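Long-range contacts in Galactose/lactose metabolism regulatory protein GAL80 (Saccharomyces cerevisiae, PDB 3BTV), which represses the galactose and lactose metabolic genes of yeast by binding the activator GAL4 and blocking its transcriptional activation when no inducing sugar is present: residues B[228-233]-B[270-275]; B[163-168]-B[221-226]. The protein carries 1 engineered substitution. All coordinates share one frame; numbering follows the deposited sequence.

Contact 1 (B[228-233]-B[270-275])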
ATOM      1  N   TYR B 228     -13.475 -11.525  -7.132  1.00 41.76           N
ATOM      2  CA  TYR B 228     -12.109 -11.956  -7.412  1.00 43.01           C
ATOM      3  C   TYR B 228     -11.312 -10.806  -8.031  1.00 38.68           C
ATOM      4  O   TYR B 228     -11.860  -9.753  -8.349  1.00 41.08           O
ATOM      5  CB  TYR B 228     -12.085 -13.166  -8.364  1.00 47.46           C
ATOM      6  CG  TYR B 228     -12.772 -14.383  -7.787  1.00 55.35           C
ATOM      7  CD1 TYR B 228     -13.954 -14.864  -8.331  1.00 50.77           C
ATOM      8  CD2 TYR B 228     -12.254 -15.031  -6.674  1.00 47.66           C
ATOM      9  CE1 TYR B 228     -14.593 -15.972  -7.789  1.00 46.62           C
ATOM     10  CE2 TYR B 228     -12.880 -16.133  -6.131  1.00 50.90           C
ATOM     11  CZ  TYR B 228     -14.051 -16.597  -6.692  1.00 50.40           C
ATOM     12  OH  TYR B 228     -14.671 -17.691  -6.139  1.00 47.30           O
ATOM     13  N   PHE B 229     -10.015 -11.027  -8.211  1.00 32.71           N
ATOM     14  CA  PHE B 229      -9.155 -10.002  -8.797  1.00 41.20           C
ATOM     15  C   PHE B 229      -9.180 -10.044 -10.313  1.00 43.77           C
ATOM     16  O   PHE B 229      -9.355 -11.098 -10.897  1.00 41.64           O
ATOM     17  CB  PHE B 229      -7.720 -10.157  -8.305  1.00 40.59           C
ATOM     18  CG  PHE B 229      -7.517  -9.662  -6.917  1.00 45.08           C
ATOM     19  CD1 PHE B 229      -7.704 -10.507  -5.839  1.00 39.12           C
ATOM     20  CD2 PHE B 229      -7.171  -8.342  -6.684  1.00 42.35           C
ATOM     21  CE1 PHE B 229      -7.534 -10.044  -4.548  1.00 41.72           C
ATOM     22  CE2 PHE B 229      -6.995  -7.869  -5.383  1.00 33.06           C
ATOM     23  CZ  PHE B 229      -7.180  -8.726  -4.323  1.00 31.65           C
ATOM     24  N   SER B 230      -8.993  -8.888 -10.938  1.00 39.18           N
ATOM     25  CA  SER B 230      -8.894  -8.797 -12.386  1.00 41.15           C
ATOM     26  C   SER B 230      -7.416  -8.810 -12.765  1.00 44.52           C
ATOM     27  O   SER B 230      -6.967  -9.637 -13.560  1.00 47.10           O
ATOM     28  CB  SER B 230      -9.569  -7.506 -12.870  1.00 45.65           C
ATOM     29  OG  SER B 230      -9.066  -7.095 -14.123  1.00 77.72           O
ATOM     30  N   ARG B 231      -6.658  -7.894 -12.172  1.00 43.11           N
ATOM     31  CA  ARG B 231      -5.234  -7.760 -12.464  1.00 38.34           C
ATOM     32  C   ARG B 231      -4.447  -7.653 -11.167  1.00 46.33           C
ATOM     33  O   ARG B 231      -4.942  -7.116 -10.198  1.00 38.15           O
ATOM     34  CB  ARG B 231      -4.993  -6.521 -13.332  1.00 39.07           C
ATOM     35  CG  ARG B 231      -5.721  -6.580 -14.685  1.00 62.44           C
ATOM     36  CD  ARG B 231      -5.395  -5.401 -15.601  1.00 75.64           C
ATOM     37  NE  ARG B 231      -4.075  -5.530 -16.219  1.00114.45           N
ATOM     38  CZ  ARG B 231      -3.723  -4.965 -17.371  1.00138.93           C
ATOM     39  NH1 ARG B 231      -4.599  -4.231 -18.049  1.00149.40           N
ATOM     40  NH2 ARG B 231      -2.498  -5.142 -17.851  1.00133.97           N
ATOM     41  N   ILE B 232      -3.228  -8.177 -11.151  1.00 39.01           N
ATOM     42  CA  ILE B 232      -2.368  -8.055  -9.988  1.00 34.99           C
ATOM     43  C   ILE B 232      -0.912  -7.835 -10.368  1.00 41.35           C
ATOM     44  O   ILE B 232      -0.458  -8.226 -11.447  1.00 42.74           O
ATOM     45  CB  ILE B 232      -2.431  -9.306  -9.103  1.00 40.87           C
ATOM     46  CG1 ILE B 232      -1.934 -10.518  -9.896  1.00 51.36           C
ATOM     47  CG2 ILE B 232      -3.856  -9.555  -8.650  1.00 36.21           C
ATOM     48  CD1 ILE B 232      -0.989 -11.418  -9.155  1.00 43.02           C
ATOM     49  N   ASN B 233      -0.179  -7.222  -9.454  1.00 34.37           N
ATOM     50  CA  ASN B 233       1.269  -7.163  -9.529  1.00 37.70           C
ATOM     51  C   ASN B 233       1.838  -7.407  -8.148  1.00 42.60           C
ATOM     52  O   ASN B 233       1.347  -6.861  -7.162  1.00 37.60           O
ATOM     53  CB  ASN B 233       1.751  -5.790 -10.005  1.00 32.19           C
ATOM     54  CG  ASN B 233       3.239  -5.791 -10.360  1.00 63.96           C
ATOM     55  OD1 ASN B 233       3.617  -6.064 -11.499  1.00 79.65           O
ATOM     56  ND2 ASN B 233       4.087  -5.498  -9.378  1.00 37.28           N
ATOM     57  N   THR B 270      -6.544  -5.023  -8.716  1.00 31.23           N
ATOM     58  CA  THR B 270      -7.877  -4.473  -8.911  1.00 36.25           C
ATOM     59  C   THR B 270      -8.910  -5.577  -8.770  1.00 38.26           C
ATOM     60  O   THR B 270      -8.734  -6.670  -9.310  1.00 38.12           O
ATOM     61  CB  THR B 270      -8.021  -3.877 -10.317  1.00 39.82           C
ATOM     62  OG1 THR B 270      -7.691  -4.879 -11.272  1.00 37.44           O
ATOM     63  CG2 THR B 270      -7.076  -2.726 -10.503  1.00 42.11           C
ATOM     64  N   LEU B 271      -9.984  -5.294  -8.044  1.00 33.95           N
ATOM     65  CA  LEU B 271     -11.092  -6.229  -7.939  1.00 33.23           C
ATOM     66  C   LEU B 271     -11.918  -6.202  -9.223  1.00 37.59           C
ATOM     67  O   LEU B 271     -12.227  -5.132  -9.753  1.00 37.15           O
ATOM     68  CB  LEU B 271     -11.993  -5.898  -6.739  1.00 36.10           C
ATOM     69  CG  LEU B 271     -11.348  -6.005  -5.355  1.00 41.58           C
ATOM     70  CD1 LEU B 271     -12.386  -5.696  -4.275  1.00 39.85           C
ATOM     71  CD2 LEU B 271     -10.740  -7.384  -5.145  1.00 39.21           C
ATOM     72  N   LEU B 272     -12.290  -7.386  -9.714  1.00 40.88           N
ATOM     73  CA  LEU B 272     -13.144  -7.487 -10.901  1.00 45.21           C
ATOM     74  C   LEU B 272     -14.402  -6.625 -10.794  1.00 48.75           C
ATOM     75  O   LEU B 272     -14.757  -5.892 -11.715  1.00 47.63           O
ATOM     76  CB  LEU B 272     -13.543  -8.941 -11.136  1.00 42.18           C
ATOM     77  CG  LEU B 272     -12.679  -9.651 -12.171  1.00 53.97           C
ATOM     78  CD1 LEU B 272     -13.008 -11.127 -12.188  1.00 56.76           C
ATOM     79  CD2 LEU B 272     -12.873  -9.019 -13.564  1.00 48.99           C
ATOM     80  N   ASN B 273     -15.066  -6.704  -9.649  1.00 44.17           N
ATOM     81  CA  ASN B 273     -16.277  -5.922  -9.431  1.00 44.28           C
ATOM     82  C   ASN B 273     -15.953  -4.487  -9.049  1.00 57.19           C
ATOM     83  O   ASN B 273     -15.630  -4.197  -7.904  1.00 53.08           O
ATOM     84  CB  ASN B 273     -17.162  -6.583  -8.368  1.00 39.52           C
ATOM     85  CG  ASN B 273     -17.684  -7.951  -8.815  1.00 84.62           C
ATOM     86  OD1 ASN B 273     -17.650  -8.288 -10.005  1.00 81.97           O
ATOM     87  ND2 ASN B 273     -18.169  -8.741  -7.863  1.00 96.18           N
ATOM     88  N   GLY B 274     -16.039  -3.589 -10.019  1.00 45.21           N
ATOM     89  CA  GLY B 274     -15.840  -2.186  -9.741  1.00 45.77           C
ATOM     90  C   GLY B 274     -14.428  -1.714 -10.022  1.00 47.77           C
ATOM     91  O   GLY B 274     -14.112  -0.544  -9.791  1.00 46.06           O
ATOM     92  N   ASN B 275     -13.571  -2.609 -10.514  1.00 39.73           N
ATOM     93  CA  ASN B 275     -12.198  -2.227 -10.807  1.00 30.14           C
ATOM     94  C   ASN B 275     -11.582  -1.536  -9.586  1.00 32.87           C
ATOM     95  O   ASN B 275     -10.889  -0.537  -9.735  1.00 34.98           O
ATOM     96  CB  ASN B 275     -12.167  -1.256 -12.003  1.00 40.21           C
ATOM     97  CG  ASN B 275     -10.785  -1.119 -12.608  1.00 47.68           C
ATOM     98  OD1 ASN B 275     -10.047  -2.103 -12.716  1.00 41.95           O
ATOM     99  ND2 ASN B 275     -10.412   0.108 -12.984  1.00 39.39           N
TER
HETATM  100  O   HOH W   1     -10.856  -4.660 -13.468  1.00 56.05           O

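Contact 2 (B[163-168]-B[221-226])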
ATOM      1  N   ARG B 163     -19.869 -10.360   9.616  1.00 40.86           N
ATOM      2  CA  ARG B 163     -20.508  -9.058   9.846  1.00 37.16           C
ATOM      3  C   ARG B 163     -20.073  -8.052   8.768  1.00 35.66           C
ATOM      4  O   ARG B 163     -20.901  -7.353   8.186  1.00 39.30           O
ATOM      5  CB  ARG B 163     -20.182  -8.511  11.242  1.00 34.08           C
ATOM      6  CG  ARG B 163     -21.030  -9.104  12.373  1.00 82.65           C
ATOM      7  CD  ARG B 163     -22.267  -8.251  12.688  1.00113.64           C
ATOM      8  NE  ARG B 163     -22.954  -8.687  13.909  1.00131.18           N
ATOM      9  CZ  ARG B 163     -23.885  -7.982  14.551  1.00120.98           C
ATOM     10  NH1 ARG B 163     -24.254  -6.789  14.102  1.00111.13           N
ATOM     11  NH2 ARG B 163     -24.449  -8.467  15.651  1.00111.25           N
ATOM     12  N   ALA B 164     -18.778  -7.990   8.482  1.00 34.01           N
ATOM     13  CA  ALA B 164     -18.304  -7.080   7.428  1.00 31.94           C
ATOM     14  C   ALA B 164     -18.944  -7.409   6.067  1.00 32.57           C
ATOM     15  O   ALA B 164     -19.415  -6.507   5.335  1.00 33.93           O
ATOM     16  CB  ALA B 164     -16.798  -7.111   7.338  1.00 33.25           C
ATOM     17  N   LYS B 165     -18.963  -8.699   5.734  1.00 31.52           N
ATOM     18  CA  LYS B 165     -19.549  -9.159   4.474  1.00 30.82           C
ATOM     19  C   LYS B 165     -21.019  -8.737   4.390  1.00 38.63           C
ATOM     20  O   LYS B 165     -21.489  -8.292   3.342  1.00 37.31           O
ATOM     21  CB  LYS B 165     -19.461 -10.680   4.361  1.00 37.32           C
ATOM     22  CG  LYS B 165     -19.949 -11.255   3.003  1.00 31.37           C
ATOM     23  CD  LYS B 165     -19.642 -12.760   2.931  1.00 36.13           C
ATOM     24  CE  LYS B 165     -20.300 -13.454   1.741  1.00 32.93           C
ATOM     25  NZ  LYS B 165     -19.912 -12.887   0.435  1.00 39.78           N
ATOM     26  N   GLU B 166     -21.739  -8.898   5.502  1.00 37.38           N
ATOM     27  CA  GLU B 166     -23.159  -8.559   5.550  1.00 47.69           C
ATOM     28  C   GLU B 166     -23.346  -7.074   5.295  1.00 43.49           C
ATOM     29  O   GLU B 166     -24.160  -6.687   4.462  1.00 41.33           O
ATOM     30  CB  GLU B 166     -23.784  -8.949   6.897  1.00 42.66           C
ATOM     31  CG  GLU B 166     -23.930 -10.456   7.079  1.00 66.58           C
ATOM     32  CD  GLU B 166     -24.375 -10.856   8.481  1.00 87.25           C
ATOM     33  OE1 GLU B 166     -24.556  -9.961   9.336  1.00 83.29           O
ATOM     34  OE2 GLU B 166     -24.534 -12.072   8.727  1.00 82.76           O
ATOM     35  N   LEU B 167     -22.568  -6.246   5.998  1.00 37.88           N
ATOM     36  CA  LEU B 167     -22.667  -4.800   5.838  1.00 33.26           C
ATOM     37  C   LEU B 167     -22.385  -4.381   4.395  1.00 38.71           C
ATOM     38  O   LEU B 167     -23.116  -3.589   3.789  1.00 33.86           O
ATOM     39  CB  LEU B 167     -21.738  -4.096   6.826  1.00 37.69           C
ATOM     40  CG  LEU B 167     -22.248  -4.247   8.270  1.00 41.20           C
ATOM     41  CD1 LEU B 167     -21.198  -3.904   9.314  1.00 43.31           C
ATOM     42  CD2 LEU B 167     -23.542  -3.428   8.501  1.00 42.79           C
ATOM     43  N   ILE B 168     -21.316  -4.918   3.840  1.00 30.54           N
ATOM     44  CA  ILE B 168     -20.967  -4.602   2.472  1.00 28.93           C
ATOM     45  C   ILE B 168     -22.059  -5.030   1.503  1.00 37.87           C
ATOM     46  O   ILE B 168     -22.478  -4.241   0.664  1.00 36.83           O
ATOM     47  CB  ILE B 168     -19.650  -5.245   2.074  1.00 28.42           C
ATOM     48  CG1 ILE B 168     -18.522  -4.617   2.896  1.00 34.49           C
ATOM     49  CG2 ILE B 168     -19.410  -5.085   0.574  1.00 34.83           C
ATOM     50  CD1 ILE B 168     -17.203  -5.377   2.797  1.00 32.15           C
ATOM     51  N   LEU B 221     -10.591 -11.241   2.024  1.00 35.26           N
ATOM     52  CA  LEU B 221     -10.882  -9.980   1.349  1.00 34.32           C
ATOM     53  C   LEU B 221     -11.843 -10.229   0.198  1.00 36.51           C
ATOM     54  O   LEU B 221     -12.848  -9.536   0.052  1.00 34.53           O
ATOM     55  CB  LEU B 221      -9.617  -9.297   0.812  1.00 30.63           C
ATOM     56  CG  LEU B 221      -9.976  -7.958   0.163  1.00 34.42           C
ATOM     57  CD1 LEU B 221     -10.468  -6.944   1.241  1.00 34.00           C
ATOM     58  CD2 LEU B 221      -8.813  -7.395  -0.621  1.00 42.70           C
ATOM     59  N   GLN B 222     -11.530 -11.232  -0.619  1.00 33.07           N
ATOM     60  CA  GLN B 222     -12.357 -11.555  -1.773  1.00 34.25           C
ATOM     61  C   GLN B 222     -13.713 -12.054  -1.338  1.00 31.26           C
ATOM     62  O   GLN B 222     -14.728 -11.751  -1.961  1.00 37.56           O
ATOM     63  CB  GLN B 222     -11.678 -12.617  -2.628  1.00 38.71           C
ATOM     64  CG  GLN B 222     -10.441 -12.098  -3.322  1.00 31.94           C
ATOM     65  CD  GLN B 222      -9.638 -13.223  -3.942  1.00 53.19           C
ATOM     66  OE1 GLN B 222      -9.716 -13.469  -5.137  1.00 41.41           O
ATOM     67  NE2 GLN B 222      -8.882 -13.930  -3.124  1.00 38.51           N
ATOM     68  N   TYR B 223     -13.724 -12.808  -0.250  1.00 35.32           N
ATOM     69  CA  TYR B 223     -14.974 -13.316   0.299  1.00 36.22           C
ATOM     70  C   TYR B 223     -15.888 -12.187   0.811  1.00 43.41           C
ATOM     71  O   TYR B 223     -17.093 -12.192   0.556  1.00 41.81           O
ATOM     72  CB  TYR B 223     -14.688 -14.343   1.399  1.00 38.02           C
ATOM     73  CG  TYR B 223     -15.931 -15.040   1.922  1.00 40.13           C
ATOM     74  CD1 TYR B 223     -16.695 -15.859   1.093  1.00 40.27           C
ATOM     75  CD2 TYR B 223     -16.341 -14.876   3.237  1.00 40.94           C
ATOM     76  CE1 TYR B 223     -17.823 -16.496   1.563  1.00 42.99           C
ATOM     77  CE2 TYR B 223     -17.470 -15.519   3.722  1.00 38.85           C
ATOM     78  CZ  TYR B 223     -18.210 -16.314   2.876  1.00 50.11           C
ATOM     79  OH  TYR B 223     -19.336 -16.940   3.344  1.00 44.38           O
ATOM     80  N   MET B 224     -15.315 -11.215   1.517  1.00 36.32           N
ATOM     81  CA  MET B 224     -16.087 -10.095   2.082  1.00 37.63           C
ATOM     82  C   MET B 224     -16.619  -9.140   1.019  1.00 41.69           C
ATOM     83  O   MET B 224     -17.692  -8.574   1.173  1.00 36.43           O
ATOM     84  CB  MET B 224     -15.215  -9.273   3.038  1.00 38.53           C
ATOM     85  CG  MET B 224     -14.994  -9.894   4.386  1.00 40.68           C
ATOM     86  SD  MET B 224     -14.078  -8.756   5.449  1.00 44.69           S
ATOM     87  CE  MET B 224     -12.483  -8.640   4.610  1.00 37.63           C
ATOM     88  N   THR B 225     -15.843  -8.929  -0.041  1.00 31.81           N
ATOM     89  CA  THR B 225     -16.242  -8.002  -1.071  1.00 38.18           C
ATOM     90  C   THR B 225     -16.992  -8.733  -2.170  1.00 40.52           C
ATOM     91  O   THR B 225     -17.485  -8.123  -3.107  1.00 40.89           O
ATOM     92  CB  THR B 225     -15.025  -7.271  -1.693  1.00 41.46           C
ATOM     93  OG1 THR B 225     -14.172  -8.222  -2.351  1.00 39.00           O
ATOM     94  CG2 THR B 225     -14.234  -6.523  -0.615  1.00 35.33           C
ATOM     95  N   SER B 226     -17.078 -10.050  -2.054  1.00 38.77           N
ATOM     96  CA  SER B 226     -17.686 -10.865  -3.108  1.00 40.70           C
ATOM     97  C   SER B 226     -17.101 -10.547  -4.487  1.00 47.31           C
ATOM     98  O   SER B 226     -17.842 -10.349  -5.443  1.00 40.63           O
ATOM     99  CB  SER B 226     -19.205 -10.661  -3.157  1.00 39.56           C
ATOM    100  OG  SER B 226     -19.818 -11.023  -1.931  1.00 44.04           O
TER

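Contact 1 (B[228-233]-B[270-275])
Two antiparallel strands of the large mixed sheet in the C-terminal domain, 229-237 and 264-271, meet here where the first enters the sheet and the second leaves it. Phe229 and Leu271 form a non-hydrogen-bonded pair, and main-chain bonds lie on both sides of it. Tyr228 O takes the N-H of Leu272 at 2.8 Å, in the plane of the carbonyl. Ser230 N gives an almost straight bond to Thr270 O, 2.8 Å long with an angle of 175° at the hydrogen. The next bond, from Thr270 N to Arg231 O, is 3.0 Å. The chain turns a corner at Ser230.

The Leu271 side chain crosses the Phe229 ring obliquely. With CG anti to the carbonyl carbon in both residues, Leu271 CD2 comes over one face of the Phe229 ring, 3.9 Å from its centroid, a CH-pi contact. Thr270 OG1 occupies the crowded position between its own N and carbonyl carbon (chi1 55°). From there Thr270 OG1 accepts a weak, bent bond from Arg231 N, and the same OG1 lies 3.6 Å from Ser230 CB. Leu272 lays CD2 against the same Ser230 CB at 3.7 Å. Ser230 OG points anti to its backbone N (chi1 156°). A water links it weakly to Asn275 OD1, which accepts from that water at 2.8 Å, a weak bridge between the turn after strand 264-271 and the corner.

Helix 209-225 packs on the Phe229 and Leu271 side through Ile218, Gln222 and Thr225. Val278 of strand 276-283 touches both side chains, and Phe267 meets the Phe229 ring edge-to-face. Ser230 also bonds through its backbone to Val430. On the Thr270 side, Phe237 of the second subunit packs against Thr270 and Asn275.

Contact 2 (B[163-168]-B[221-226])
Lys165 lies across the ring of Tyr223 at about a right angle, where helix 159-169 packs against the C-terminal end of helix 209-225. The two short segments run at 39° to each other, and their axes come within 8.7 Å. Lys165 leaves its helix with CG anti to the backbone N (chi1 -175°). The extended chain lays CD over one face of the ring, 3.6 Å from Tyr223 CE2. The bend at chi4 (58°) then turns NZ back over the same face, 4.4 Å from the ring centroid, a cation-pi contact. NZ also donates to Tyr223 O, nearly along the C=O axis. A further bond to Phe397 O helps to satisfy this buried charge, and Phe399 adds another cation-pi contact. The phenol oxygen of Tyr223 is bonded to Asp398 O.

Beside the lysine, Ala164 CB abuts Met224 SD at 3.7 Å. Ile168 CD1 packs 3.6 Å from the carbonyl oxygen Met224 O. Leu306 of strand 305-310 touches Ala164 and Ile168, and Leu308 of the same strand touches Met224, so both helices rest on the large sheet.

Helix 209-225 ends here in a Schellman motif, with Ser226 as the C-prime residue at positive phi. Ser226 OG, beside its own backbone N, lies 3.0 Å from Lys165 NZ.

Overall arrangement
Strand 229-237 follows helix 209-225 after a short turn, so contact 2 closes just before contact 1 opens. Their centres are about 15 Å apart, on the same side of the chain's centre. Contact 2 is buried and joins helix to helix beside the sheet. A lysine charge is held there among aromatic rings and carbonyls. Contact 1 joins strand to strand within the sheet and is only partly buried. Backbone bonds dominate it, and its far side reaches the second subunit, which contact 2 does not touch. The two meet directly: Asn273 ND2 lies 2.9 Å from Ser226 O, and Gln222 touches Tyr228.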